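Local structure of hypothetical protein BACOVA_04980 (Bacteroides ovatus, 3UFI) at residues A[242-252]-A[264-275]. The protein is a putative cell adhesion protein of the fimbrillin family, which probably serves as a subunit of a bacterial pilus. Numbering follows the deposited sequence. Where two conformers were deposited one is given.
Sequences MNDETYTQYMP and YNVTFENPAMTI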
loop_
_atom_site.group_PDB
_atom_site.type_symbol
_atom_site.label_atom_id
_atom_site.label_comp_id
_atom_site.label_asym_id
_atom_site.label_seq_id
_atom_site.Cartn_x
_atom_site.Cartn_y
_atom_site.Cartn_z
HETATM N N MSE A 242 3.864 28.982 0.221
HETATM C CA MSE A 242 4.272 29.078 -1.179
HETATM C C MSE A 242 4.703 30.488 -1.508
HETATM O O MSE A 242 3.947 31.430 -1.265
HETATM C CB MSE A 242 3.091 28.661 -2.074
HETATM C CG MSE A 242 3.429 28.550 -3.543
HETATM SE SE MSE A 242 1.877 27.976 -4.610
HETATM C CE MSE A 242 0.799 29.601 -4.536
ATOM N N ASN A 243 5.907 30.629 -2.114
ATOM C CA ASN A 243 6.458 31.914 -2.560
ATOM C C ASN A 243 6.348 33.008 -1.462
ATOM O O ASN A 243 5.932 34.142 -1.728
ATOM C CB ASN A 243 5.782 32.372 -3.873
ATOM C CG ASN A 243 6.520 33.470 -4.588
ATOM O OD1 ASN A 243 7.748 33.513 -4.585
ATOM N ND2 ASN A 243 5.789 34.425 -5.152
ATOM N N ASP A 244 6.724 32.625 -0.213
ATOM C CA ASP A 244 6.804 33.468 0.993
ATOM C C ASP A 244 5.436 33.889 1.532
ATOM O O ASP A 244 5.356 34.860 2.289
ATOM C CB ASP A 244 7.681 34.714 0.747
ATOM C CG ASP A 244 9.033 34.379 0.165
ATOM O OD1 ASP A 244 9.733 33.518 0.748
ATOM O OD2 ASP A 244 9.368 34.926 -0.907
ATOM N N GLU A 245 4.372 33.134 1.192
ATOM C CA GLU A 245 3.019 33.405 1.681
ATOM C C GLU A 245 2.456 32.155 2.312
ATOM O O GLU A 245 2.817 31.058 1.903
ATOM C CB GLU A 245 2.096 33.890 0.538
ATOM C CG GLU A 245 2.634 35.064 -0.263
ATOM C CD GLU A 245 2.878 36.378 0.459
ATOM O OE1 GLU A 245 2.287 36.610 1.536
ATOM O OE2 GLU A 245 3.654 37.198 -0.077
ATOM N N THR A 246 1.561 32.313 3.290
ATOM C CA THR A 246 0.903 31.195 3.965
ATOM C C THR A 246 -0.590 31.244 3.670
ATOM O O THR A 246 -1.226 32.267 3.894
ATOM C CB THR A 246 1.192 31.218 5.479
ATOM O OG1 THR A 246 2.597 31.088 5.676
ATOM C CG2 THR A 246 0.468 30.099 6.232
ATOM N N TYR A 247 -1.120 30.144 3.138
ATOM C CA TYR A 247 -2.524 29.912 2.829
ATOM C C TYR A 247 -3.036 28.847 3.761
ATOM O O TYR A 247 -2.380 27.822 3.932
ATOM C CB TYR A 247 -2.716 29.455 1.366
ATOM C CG TYR A 247 -2.144 30.394 0.328
ATOM C CD1 TYR A 247 -0.792 30.347 -0.017
ATOM C CD2 TYR A 247 -2.959 31.301 -0.344
ATOM C CE1 TYR A 247 -0.258 31.204 -0.976
ATOM C CE2 TYR A 247 -2.434 32.172 -1.300
ATOM C CZ TYR A 247 -1.081 32.115 -1.616
ATOM O OH TYR A 247 -0.541 32.955 -2.554
ATOM N N THR A 248 -4.184 29.083 4.393
ATOM C CA THR A 248 -4.801 28.080 5.267
ATOM C C THR A 248 -6.256 27.930 4.913
ATOM O O THR A 248 -6.945 28.921 4.691
ATOM C CB THR A 248 -4.657 28.409 6.773
ATOM O OG1 THR A 248 -5.316 29.637 7.026
ATOM C CG2 THR A 248 -3.207 28.468 7.250
ATOM N N GLN A 249 -6.724 26.691 4.842
ATOM C CA GLN A 249 -8.132 26.390 4.616
ATOM C C GLN A 249 -8.422 25.010 5.180
ATOM O O GLN A 249 -7.571 24.121 5.120
ATOM C CB GLN A 249 -8.541 26.516 3.128
ATOM C CG GLN A 249 -10.053 26.495 2.868
ATOM C CD GLN A 249 -10.784 27.573 3.649
ATOM O OE1 GLN A 249 -11.289 27.365 4.786
ATOM N NE2 GLN A 249 -10.786 28.762 3.084
ATOM N N TYR A 250 -9.602 24.853 5.780
ATOM C CA TYR A 250 -10.054 23.574 6.303
ATOM C C TYR A 250 -10.602 22.745 5.154
ATOM O O TYR A 250 -11.248 23.280 4.253
ATOM C CB TYR A 250 -11.109 23.753 7.410
ATOM C CG TYR A 250 -10.493 24.167 8.725
ATOM C CD1 TYR A 250 -9.871 23.233 9.553
ATOM C CD2 TYR A 250 -10.486 25.500 9.122
ATOM C CE1 TYR A 250 -9.266 23.618 10.752
ATOM C CE2 TYR A 250 -9.901 25.895 10.327
ATOM C CZ TYR A 250 -9.290 24.952 11.135
ATOM O OH TYR A 250 -8.682 25.359 12.295
HETATM N N MSE A 251 -10.335 21.444 5.195
HETATM C CA MSE A 251 -10.769 20.495 4.177
HETATM C C MSE A 251 -12.203 20.039 4.333
HETATM O O MSE A 251 -12.613 19.792 5.475
HETATM C CB MSE A 251 -9.918 19.196 4.256
HETATM C CG MSE A 251 -8.424 19.406 4.400
HETATM SE SE MSE A 251 -7.469 18.782 2.861
HETATM C CE MSE A 251 -7.492 16.909 3.104
ATOM N N PRO A 252 -12.928 19.771 3.200
ATOM C CA PRO A 252 -14.199 19.025 3.292
ATOM C C PRO A 252 -13.844 17.574 3.668
ATOM O O PRO A 252 -13.116 16.899 2.939
ATOM C CB PRO A 252 -14.789 19.134 1.873
ATOM C CG PRO A 252 -13.842 19.980 1.096
ATOM C CD PRO A 252 -12.541 19.964 1.787
ATOM N N TYR A 264 -8.586 15.940 -4.004
ATOM C CA TYR A 264 -9.032 17.268 -3.604
ATOM C C TYR A 264 -8.486 18.267 -4.582
ATOM O O TYR A 264 -7.286 18.223 -4.896
ATOM C CB TYR A 264 -8.564 17.623 -2.175
ATOM C CG TYR A 264 -9.309 16.878 -1.095
ATOM C CD1 TYR A 264 -8.946 15.580 -0.738
ATOM C CD2 TYR A 264 -10.393 17.457 -0.442
ATOM C CE1 TYR A 264 -9.632 14.884 0.256
ATOM C CE2 TYR A 264 -11.087 16.770 0.555
ATOM C CZ TYR A 264 -10.692 15.491 0.913
ATOM O OH TYR A 264 -11.377 14.795 1.879
ATOM N N ASN A 265 -9.349 19.160 -5.075
ATOM C CA ASN A 265 -8.907 20.240 -5.969
ATOM C C ASN A 265 -8.527 21.408 -5.121
ATOM O O ASN A 265 -9.399 22.002 -4.492
ATOM C CB ASN A 265 -9.992 20.646 -6.985
ATOM C CG ASN A 265 -10.531 19.493 -7.793
ATOM O OD1 ASN A 265 -11.696 19.107 -7.680
ATOM N ND2 ASN A 265 -9.692 18.906 -8.595
ATOM N N VAL A 266 -7.223 21.702 -5.037
ATOM C CA VAL A 266 -6.709 22.836 -4.274
ATOM C C VAL A 266 -6.371 23.939 -5.288
ATOM O O VAL A 266 -5.444 23.788 -6.084
ATOM C CB VAL A 266 -5.508 22.416 -3.400
ATOM C CG1 VAL A 266 -5.000 23.585 -2.570
ATOM C CG2 VAL A 266 -5.870 21.233 -2.513
ATOM N N THR A 267 -7.146 25.023 -5.290
ATOM C CA THR A 267 -6.992 26.089 -6.280
ATOM C C THR A 267 -6.604 27.420 -5.655
ATOM O O THR A 267 -7.263 27.891 -4.740
ATOM C CB THR A 267 -8.301 26.231 -7.113
ATOM O OG1 THR A 267 -8.761 24.932 -7.482
ATOM C CG2 THR A 267 -8.116 27.060 -8.395
ATOM N N PHE A 268 -5.556 28.046 -6.202
ATOM C CA PHE A 268 -5.099 29.407 -5.856
ATOM C C PHE A 268 -5.819 30.287 -6.870
ATOM O O PHE A 268 -5.433 30.330 -8.031
ATOM C CB PHE A 268 -3.552 29.487 -5.901
ATOM C CG PHE A 268 -2.928 28.570 -4.869
ATOM C CD1 PHE A 268 -2.761 28.990 -3.551
ATOM C CD2 PHE A 268 -2.593 27.254 -5.191
ATOM C CE1 PHE A 268 -2.223 28.129 -2.587
ATOM C CE2 PHE A 268 -2.056 26.391 -4.226
ATOM C CZ PHE A 268 -1.879 26.833 -2.930
ATOM N N GLU A 269 -6.912 30.923 -6.435
ATOM C CA GLU A 269 -7.815 31.691 -7.278
ATOM C C GLU A 269 -7.527 33.201 -7.245
ATOM O O GLU A 269 -8.285 33.968 -7.841
ATOM C CB GLU A 269 -9.272 31.403 -6.861
ATOM C CG GLU A 269 -9.663 29.934 -6.987
ATOM C CD GLU A 269 -11.105 29.558 -6.704
ATOM O OE1 GLU A 269 -11.891 30.447 -6.309
ATOM O OE2 GLU A 269 -11.449 28.365 -6.875
ATOM N N ASN A 270 -6.421 33.624 -6.581
ATOM C CA ASN A 270 -5.983 35.035 -6.481
ATOM C C ASN A 270 -7.026 35.962 -5.804
ATOM O O ASN A 270 -7.862 36.550 -6.494
ATOM C CB ASN A 270 -5.615 35.585 -7.885
ATOM C CG ASN A 270 -5.122 37.007 -7.923
ATOM O OD1 ASN A 270 -4.755 37.596 -6.905
ATOM N ND2 ASN A 270 -5.107 37.590 -9.113
ATOM N N PRO A 271 -6.966 36.164 -4.466
ATOM C CA PRO A 271 -5.972 35.658 -3.499
ATOM C C PRO A 271 -6.301 34.351 -2.773
ATOM O O PRO A 271 -5.409 33.789 -2.140
ATOM C CB PRO A 271 -5.948 36.773 -2.459
ATOM C CG PRO A 271 -7.364 37.277 -2.434
ATOM C CD PRO A 271 -7.908 37.105 -3.823
ATOM N N ALA A 272 -7.562 33.902 -2.792
ATOM C CA ALA A 272 -7.969 32.754 -1.982
ATOM C C ALA A 272 -7.433 31.421 -2.451
ATOM O O ALA A 272 -7.236 31.186 -3.639
ATOM C CB ALA A 272 -9.490 32.670 -1.906
HETATM N N MSE A 273 -7.196 30.545 -1.480
HETATM C CA MSE A 273 -6.911 29.143 -1.713
HETATM C C MSE A 273 -8.217 28.414 -1.378
HETATM O O MSE A 273 -8.715 28.548 -0.261
HETATM C CB MSE A 273 -5.723 28.615 -0.891
HETATM C CG MSE A 273 -5.456 27.140 -1.180
HETATM SE SE MSE A 273 -4.146 26.282 -0.005
HETATM C CE MSE A 273 -5.162 26.271 1.713
ATOM N N THR A 274 -8.810 27.717 -2.347
ATOM C CA THR A 274 -10.055 26.988 -2.101
ATOM C C THR A 274 -9.786 25.499 -2.207
ATOM O O THR A 274 -8.842 25.096 -2.908
ATOM C CB THR A 274 -11.156 27.424 -3.074
ATOM O OG1 THR A 274 -10.815 26.979 -4.391
ATOM C CG2 THR A 274 -11.410 28.947 -3.050
ATOM N N ILE A 275 -10.607 24.688 -1.510
ATOM C CA ILE A 275 -10.517 23.229 -1.516
ATOM C C ILE A 275 -11.883 22.633 -1.792
ATOM O O ILE A 275 -12.838 22.919 -1.063
ATOM C CB ILE A 275 -9.934 22.632 -0.186
ATOM C CG1 ILE A 275 -8.692 23.400 0.326
ATOM C CG2 ILE A 275 -9.661 21.110 -0.340
ATOM C CD1 ILE A 275 -8.339 23.082 1.807
#
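Tyr-264 OH donates a hydrogen bond to Pro-252 O, 2.9 Å away and nearly in line with the carbonyl, and the same hydroxyl is bonded to Gln-254 NE2. While Pro-252 O sits at the edge of the phenol ring, selenomethionine Met-251 comes over one face, its CE 4.1 Å from the ring centroid. Met-251 SE follows above that face, farther off, in a Met-aromatic contact, and Pro-252 CD touches Tyr-264 CE2. A leucine in place of Tyr-264 would probably leave Pro-252 O without this donor and the Met-251 methyl without a flat surface to rest on. Next along, CD1 of Ile-275 rests against Gln-249 CB and lies 3.6 Å from Gln-249 O, while its CG2 meets Pro-252 CD. The contact packs two beta hairpins face to face in the fimbrillin-like region: 237-242 with 245-250, joined by a type I' turn, and 266-268 with 273-275. Strands 245-250 and 273-275 run at 27° to each other, their axes 7.2 Å apart. Between them Met-273 is extended until chi3 (69°) bends CE onto Gln-249, with SE 3.7 Å from Tyr-247 CB. Toward the 242-245 turn, Phe-268 directs its edge at the face of Tyr-247 in a T-shaped pair, centroids 4.9 Å apart and planes at 77°. Met-242 lays CE over the centre of one Phe-268 face, and Pro-271 O lies at the Tyr-247 ring edge, 3.5 Å from CE2.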